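PDB 2P3V: inositol-1-monophosphatase from Thermotoga maritima, which removes phosphate, with magnesium as cofactor, from both isomers of inositol 1-phosphate, fructose 1,6-bisphosphate and several other phosphate monoesters. Local coordinates for the interface of chains A and B and the interface of chains B and C. Numbering follows the deposited sequence. Chains: chain A/B/C, Inositol-1-monophosphatase.

Contact 1: the interface of chains A and B. Residues chain A 85-86, 91, 173-175; chain B 147, 172.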
loop_
_atom_site.group_PDB
_atom_site.type_symbol
_atom_site.label_atom_id
_atom_site.label_comp_id
_atom_site.label_asym_id
_atom_site.label_seq_id
_atom_site.Cartn_x
_atom_site.Cartn_y
_atom_site.Cartn_z
ATOM N N ILE A 85 0.959 9.115 -20.345
ATOM C CA ILE A 85 2.400 9.061 -20.529
ATOM C C ILE A 85 3.060 8.481 -19.287
ATOM O O ILE A 85 3.888 7.564 -19.389
ATOM C CB ILE A 85 2.964 10.452 -20.828
ATOM C CG1 ILE A 85 2.413 10.930 -22.181
ATOM C CG2 ILE A 85 4.498 10.423 -20.789
ATOM C CD1 ILE A 85 2.894 12.314 -22.609
ATOM N N ASN A 86 2.699 8.996 -18.114
ATOM C CA ASN A 86 3.274 8.468 -16.889
ATOM C C ASN A 86 2.953 6.991 -16.792
ATOM O O ASN A 86 3.842 6.179 -16.531
ATOM C CB ASN A 86 2.754 9.208 -15.656
ATOM C CG ASN A 86 3.478 10.515 -15.434
ATOM O OD1 ASN A 86 4.593 10.699 -15.923
ATOM N ND2 ASN A 86 2.863 11.427 -14.686
ATOM N N LEU A 91 5.468 5.560 -14.240
ATOM C CA LEU A 91 5.457 6.535 -13.155
ATOM C C LEU A 91 4.099 6.395 -12.457
ATOM O O LEU A 91 3.063 6.244 -13.107
ATOM C CB LEU A 91 5.662 7.953 -13.703
ATOM C CG LEU A 91 7.089 8.300 -14.150
ATOM C CD1 LEU A 91 7.068 9.626 -14.883
ATOM C CD2 LEU A 91 8.040 8.355 -12.947
ATOM N N ILE A 173 6.000 19.462 -11.501
ATOM C CA ILE A 173 5.393 19.026 -12.744
ATOM C C ILE A 173 5.262 17.520 -12.506
ATOM O O ILE A 173 6.247 16.767 -12.594
ATOM C CB ILE A 173 6.276 19.322 -13.969
ATOM C CG1 ILE A 173 6.519 20.829 -14.092
ATOM C CG2 ILE A 173 5.572 18.843 -15.225
ATOM C CD1 ILE A 173 7.475 21.219 -15.207
ATOM N N LEU A 174 4.037 17.107 -12.179
ATOM C CA LEU A 174 3.719 15.721 -11.833
ATOM C C LEU A 174 3.240 14.815 -12.946
ATOM O O LEU A 174 3.481 13.605 -12.908
ATOM C CB LEU A 174 2.687 15.714 -10.707
ATOM C CG LEU A 174 3.052 16.575 -9.500
ATOM C CD1 LEU A 174 1.882 16.587 -8.548
ATOM C CD2 LEU A 174 4.306 16.034 -8.825
ATOM N N GLY A 175 2.524 15.378 -13.912
ATOM C CA GLY A 175 2.070 14.570 -15.030
ATOM C C GLY A 175 0.670 13.974 -15.067
ATOM O O GLY A 175 0.390 13.148 -15.944
ATOM N N VAL B 147 10.983 10.786 -21.554
ATOM C CA VAL B 147 10.432 11.554 -20.458
ATOM C C VAL B 147 11.659 11.760 -19.588
ATOM O O VAL B 147 12.162 10.814 -18.970
ATOM C CB VAL B 147 9.371 10.759 -19.656
ATOM C CG1 VAL B 147 8.871 11.587 -18.483
ATOM C CG2 VAL B 147 8.213 10.383 -20.558
ATOM N N ARG B 172 9.591 15.903 -16.227
ATOM C CA ARG B 172 8.977 15.875 -14.906
ATOM C C ARG B 172 9.855 16.524 -13.860
ATOM O O ARG B 172 11.075 16.552 -13.992
ATOM C CB ARG B 172 8.695 14.432 -14.481
ATOM C CG ARG B 172 7.691 13.688 -15.348
ATOM C CD ARG B 172 6.278 14.252 -15.218
ATOM N NE ARG B 172 5.367 13.558 -16.125
ATOM C CZ ARG B 172 4.734 14.129 -17.147
ATOM N NH1 ARG B 172 3.934 13.406 -17.919
ATOM N NH2 ARG B 172 4.885 15.425 -17.390
#
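A:Ile85 and B:Val147 form the small apolar centre of this patch of the homotetramer's two-fold A/B interface. Their CG2 methyls meet at 3.7 Å, with the two branched side chains set at a slant to each other. The first torsion of A:Ile85 carries CG2 to the valine and turns the CG1 arm away from it. A:Leu91 adds CD1, which rests near the aliphatic CG of B:Arg172. The arginine side chain buries most of the surface here. It bends at chi2 (-68°), and its CD passes 3.6 Å from the carbonyl O of A:Ile173. The guanidinium then lies flat against A:Gly175, whose CA sits over the centre of one face, 3.4 Å from CZ. The edge of the same group serves A:Asn86. NE donates to the amide OD1 at 3.0 Å, nearly straight at 168° and in the guanidinium plane. NH1 adds a weak bond to the same oxygen. The amide stands almost perpendicular to the guanidinium, at 85°. With a leucine in place of B:Arg172, A:Asn86 OD1 would probably lose its charged donor and A:Gly175 the flat group packed on it. B:Arg172 probably also takes part in substrate binding, so the interface may lie close to an active site; the structure alone does not show whose. On the far side of the amide, A:Asn86 ND2 donates to A:Leu174 O at 2.9 Å, on a lone pair of that carbonyl.

Contact 2: the interface of chains B and C. Residues chain B 16-17, 20; chain C 16-17, 20, 48.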
loop_
_atom_site.group_PDB
_atom_site.type_symbol
_atom_site.label_atom_id
_atom_site.label_comp_id
_atom_site.label_asym_id
_atom_site.label_seq_id
_atom_site.Cartn_x
_atom_site.Cartn_y
_atom_site.Cartn_z
ATOM N N HIS B 16 8.877 4.633 8.614
ATOM C CA HIS B 16 7.647 4.733 9.378
ATOM C C HIS B 16 7.699 5.935 10.286
ATOM O O HIS B 16 6.684 6.582 10.517
ATOM C CB HIS B 16 7.429 3.468 10.199
ATOM C CG HIS B 16 7.197 2.257 9.361
ATOM N ND1 HIS B 16 6.147 2.163 8.474
ATOM C CD2 HIS B 16 7.910 1.112 9.232
ATOM C CE1 HIS B 16 6.226 1.011 7.830
ATOM N NE2 HIS B 16 7.285 0.355 8.270
ATOM N N LEU B 17 8.883 6.232 10.807
ATOM C CA LEU B 17 9.041 7.388 11.679
ATOM C C LEU B 17 8.674 8.648 10.906
ATOM O O LEU B 17 8.061 9.567 11.452
ATOM C CB LEU B 17 10.484 7.513 12.178
ATOM C CG LEU B 17 10.818 8.847 12.867
ATOM C CD1 LEU B 17 10.058 8.935 14.170
ATOM C CD2 LEU B 17 12.315 8.959 13.117
ATOM N N ILE B 20 4.797 9.230 10.255
ATOM C CA ILE B 20 4.107 9.843 11.379
ATOM C C ILE B 20 3.944 11.349 11.178
ATOM O O ILE B 20 2.858 11.897 11.354
ATOM C CB ILE B 20 4.900 9.647 12.699
ATOM C CG1 ILE B 20 4.893 8.172 13.112
ATOM C CG2 ILE B 20 4.317 10.533 13.800
ATOM C CD1 ILE B 20 5.738 7.871 14.356
ATOM N N HIS C 16 1.433 4.506 12.385
ATOM C CA HIS C 16 2.773 4.479 11.817
ATOM C C HIS C 16 3.825 4.260 12.892
ATOM O O HIS C 16 4.877 3.689 12.615
ATOM C CB HIS C 16 3.054 5.772 11.064
ATOM C CG HIS C 16 2.326 5.877 9.766
ATOM N ND1 HIS C 16 2.557 5.017 8.713
ATOM C CD2 HIS C 16 1.354 6.723 9.351
ATOM C CE1 HIS C 16 1.760 5.329 7.709
ATOM N NE2 HIS C 16 1.018 6.362 8.072
ATOM N N LEU C 17 3.546 4.722 14.112
ATOM C CA LEU C 17 4.470 4.543 15.234
ATOM C C LEU C 17 4.600 3.053 15.508
ATOM O O LEU C 17 5.701 2.534 15.699
ATOM C CB LEU C 17 3.943 5.233 16.494
ATOM C CG LEU C 17 4.712 4.909 17.784
ATOM C CD1 LEU C 17 5.972 5.752 17.879
ATOM C CD2 LEU C 17 3.821 5.174 18.978
ATOM N N ILE C 20 6.879 1.030 13.298
ATOM C CA ILE C 20 8.315 1.115 13.515
ATOM C C ILE C 20 8.823 -0.152 14.189
ATOM O O ILE C 20 9.799 -0.753 13.758
ATOM C CB ILE C 20 8.659 2.314 14.402
ATOM C CG1 ILE C 20 8.495 3.598 13.605
ATOM C CG2 ILE C 20 10.074 2.190 14.936
ATOM C CD1 ILE C 20 8.585 4.837 14.463
ATOM N N MET C 48 0.297 9.603 22.746
ATOM C CA MET C 48 0.022 10.460 21.591
ATOM C C MET C 48 -1.460 10.710 21.385
ATOM O O MET C 48 -1.861 11.820 21.044
ATOM C CB MET C 48 0.591 9.854 20.311
ATOM C CG MET C 48 2.100 9.842 20.249
ATOM S SD MET C 48 2.651 9.231 18.669
ATOM C CE MET C 48 2.243 10.608 17.652
#
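B:Ile20 and C:His16 run antiparallel alongside each other, and C:Ile20 meets B:His16 in the matching way across the two-fold axis. B:Ile20 CG1 lies 3.7 Å from C:His16 CB. C:Ile20 CG1 lies 3.6 Å from B:His16 CB. Among the residues here the imidazole rings touch less closely than the histidine CB. The first torsion of B:Ile20 (chi1 -68°) swings CG1 away from its own carbonyl carbon, and this sends CD1 toward the partner helix. There B:Ile20 CD1 lands 3.7 Å from the CA of C:Leu17, and the two side chains cross at a slant. C:Ile20 CD1 reaches B:Leu17 CA at 3.8 Å. Near the axis, B:His16 CB lies 3.5 Å from the backbone O of C:His16. The ND1 atoms of B:His16 and C:His16 are 4.6 Å apart, without contact. The structure does not show their protonation. C:Met48, from helix 35-56, adds a more distant flank, with CE 4.4 Å from B:Ile20 CG2. The contact packs helix 3-21 of chain B against helix 2-21 of chain C. It is a mainly apolar helix-to-helix patch that joins two subunits of the homotetramer.

Contact 3: the interface of chains A and B. Residues chain A 89-91; chain B 147, 172, 183, 187-189.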
loop_
_atom_site.group_PDB
_atom_site.type_symbol
_atom_site.label_atom_id
_atom_site.label_comp_id
_atom_site.label_asym_id
_atom_site.label_seq_id
_atom_site.Cartn_x
_atom_site.Cartn_y
_atom_site.Cartn_z
ATOM N N HIS A 89 5.101 4.980 -19.027
ATOM C CA HIS A 89 6.482 4.951 -18.551
ATOM C C HIS A 89 6.713 4.250 -17.222
ATOM O O HIS A 89 7.845 3.908 -16.881
ATOM C CB HIS A 89 7.038 6.371 -18.497
ATOM C CG HIS A 89 7.453 6.891 -19.834
ATOM N ND1 HIS A 89 8.703 6.650 -20.369
ATOM C CD2 HIS A 89 6.759 7.561 -20.784
ATOM C CE1 HIS A 89 8.757 7.149 -21.590
ATOM N NE2 HIS A 89 7.590 7.708 -21.867
ATOM N N GLY A 90 5.645 4.030 -16.471
ATOM C CA GLY A 90 5.796 3.359 -15.201
ATOM C C GLY A 90 5.860 4.308 -14.030
ATOM O O GLY A 90 6.279 3.916 -12.949
ATOM N N LEU A 91 5.468 5.560 -14.240
ATOM C CA LEU A 91 5.457 6.535 -13.155
ATOM C C LEU A 91 4.099 6.395 -12.457
ATOM O O LEU A 91 3.063 6.244 -13.107
ATOM C CB LEU A 91 5.662 7.953 -13.703
ATOM C CG LEU A 91 7.089 8.300 -14.150
ATOM C CD1 LEU A 91 7.068 9.626 -14.883
ATOM C CD2 LEU A 91 8.040 8.355 -12.947
ATOM N N VAL B 147 10.983 10.786 -21.554
ATOM C CA VAL B 147 10.432 11.554 -20.458
ATOM C C VAL B 147 11.659 11.760 -19.588
ATOM O O VAL B 147 12.162 10.814 -18.970
ATOM C CB VAL B 147 9.371 10.759 -19.656
ATOM C CG1 VAL B 147 8.871 11.587 -18.483
ATOM C CG2 VAL B 147 8.213 10.383 -20.558
ATOM N N ARG B 172 9.591 15.903 -16.227
ATOM C CA ARG B 172 8.977 15.875 -14.906
ATOM C C ARG B 172 9.855 16.524 -13.860
ATOM O O ARG B 172 11.075 16.552 -13.992
ATOM C CB ARG B 172 8.695 14.432 -14.481
ATOM C CG ARG B 172 7.691 13.688 -15.348
ATOM C CD ARG B 172 6.278 14.252 -15.218
ATOM N NE ARG B 172 5.367 13.558 -16.125
ATOM C CZ ARG B 172 4.734 14.129 -17.147
ATOM N NH1 ARG B 172 3.934 13.406 -17.919
ATOM N NH2 ARG B 172 4.885 15.425 -17.390
ATOM N N TYR B 183 14.857 6.280 -10.182
ATOM C CA TYR B 183 13.778 6.110 -11.142
ATOM C C TYR B 183 14.317 5.901 -12.538
ATOM O O TYR B 183 13.622 5.360 -13.400
ATOM C CB TYR B 183 12.866 7.329 -11.129
ATOM C CG TYR B 183 11.688 7.199 -10.194
ATOM C CD1 TYR B 183 11.718 6.315 -9.112
ATOM C CD2 TYR B 183 10.547 7.973 -10.385
ATOM C CE1 TYR B 183 10.636 6.211 -8.245
ATOM C CE2 TYR B 183 9.467 7.884 -9.535
ATOM C CZ TYR B 183 9.507 7.006 -8.463
ATOM O OH TYR B 183 8.427 6.952 -7.608
ATOM N N GLY B 187 13.756 2.601 -15.070
ATOM C CA GLY B 187 13.195 2.738 -16.405
ATOM C C GLY B 187 11.931 3.581 -16.431
ATOM O O GLY B 187 11.195 3.584 -17.425
ATOM N N ARG B 188 11.678 4.296 -15.335
ATOM C CA ARG B 188 10.502 5.139 -15.230
ATOM C C ARG B 188 10.701 6.468 -15.938
ATOM O O ARG B 188 9.741 7.076 -16.403
ATOM C CB ARG B 188 10.141 5.340 -13.761
ATOM C CG ARG B 188 9.567 4.081 -13.136
ATOM C CD ARG B 188 9.215 4.248 -11.666
ATOM N NE ARG B 188 8.412 3.123 -11.193
ATOM C CZ ARG B 188 7.823 3.068 -10.000
ATOM N NH1 ARG B 188 7.952 4.078 -9.144
ATOM N NH2 ARG B 188 7.084 2.013 -9.670
ATOM N N VAL B 189 11.950 6.922 -15.998
ATOM C CA VAL B 189 12.312 8.153 -16.705
ATOM C C VAL B 189 13.538 7.755 -17.503
ATOM O O VAL B 189 14.276 6.867 -17.090
ATOM C CB VAL B 189 12.703 9.308 -15.773
ATOM C CG1 VAL B 189 11.491 9.811 -15.025
ATOM C CG2 VAL B 189 13.783 8.855 -14.820
HETATM O O HOH W 1 11.106 5.686 -19.059
#
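A:Leu91, B:Arg188 and A:His89 bury the most surface in this patch. A:Leu91 sends its CD2 methyl to the ring of B:Tyr183, 3.6 Å from CD2, and rests the same methyl 3.8 Å from B:Arg188 CB. Its CG lies 3.7 Å from B:Arg188 O. Thus one leucine fills the corner between the tyrosine ring and the arginine backbone. B:Arg188 reaches out straight alongside the carbonyl of A:Gly90. NE comes within 2.9 Å of A:Gly90 O, but the N-H is not aimed at the oxygen, so no hydrogen bond forms. Within chain B, CD of this arginine lies over the centre of the B:Tyr183 ring face, 3.9 Å above it. The ring thus backs the arginine chain and also receives the leucine. A:His89 turns a face to B:Val147, whose CG2 lies over the ring toward its rim; the modelled approach is too close to be read in detail. At the ring edge, ND1 meets water 1 at 2.9 Å, in the imidazole plane. The water continues to the backbone O of B:Gly187 at 2.7 Å, bridging the subunits. On the A side, the site takes the end of helix 84-89 and the loop after it. On the B side, it takes strands 147-149 and 170-172, helix 177-185 and the loop that follows that helix.

Contacts 1 and 3 are neighbouring parts of one two-fold A/B interface, with C-alpha centres about 7 Å apart. They share A:Leu91, B:Val147 and B:Arg172, and both use helix 84-89 of chain A. Contact 2 lies about 30 Å from each of them and joins chains B and C through their N-terminal helices. Chain B therefore uses separate surfaces for its two partners, consistent with the homotetramer. Contacts 1 and 3 lie next to the metal-binding and probable substrate-binding segment that leads into helix 84-89. Contact 2 holds none of the metal- or substrate-binding residues and is probably structural.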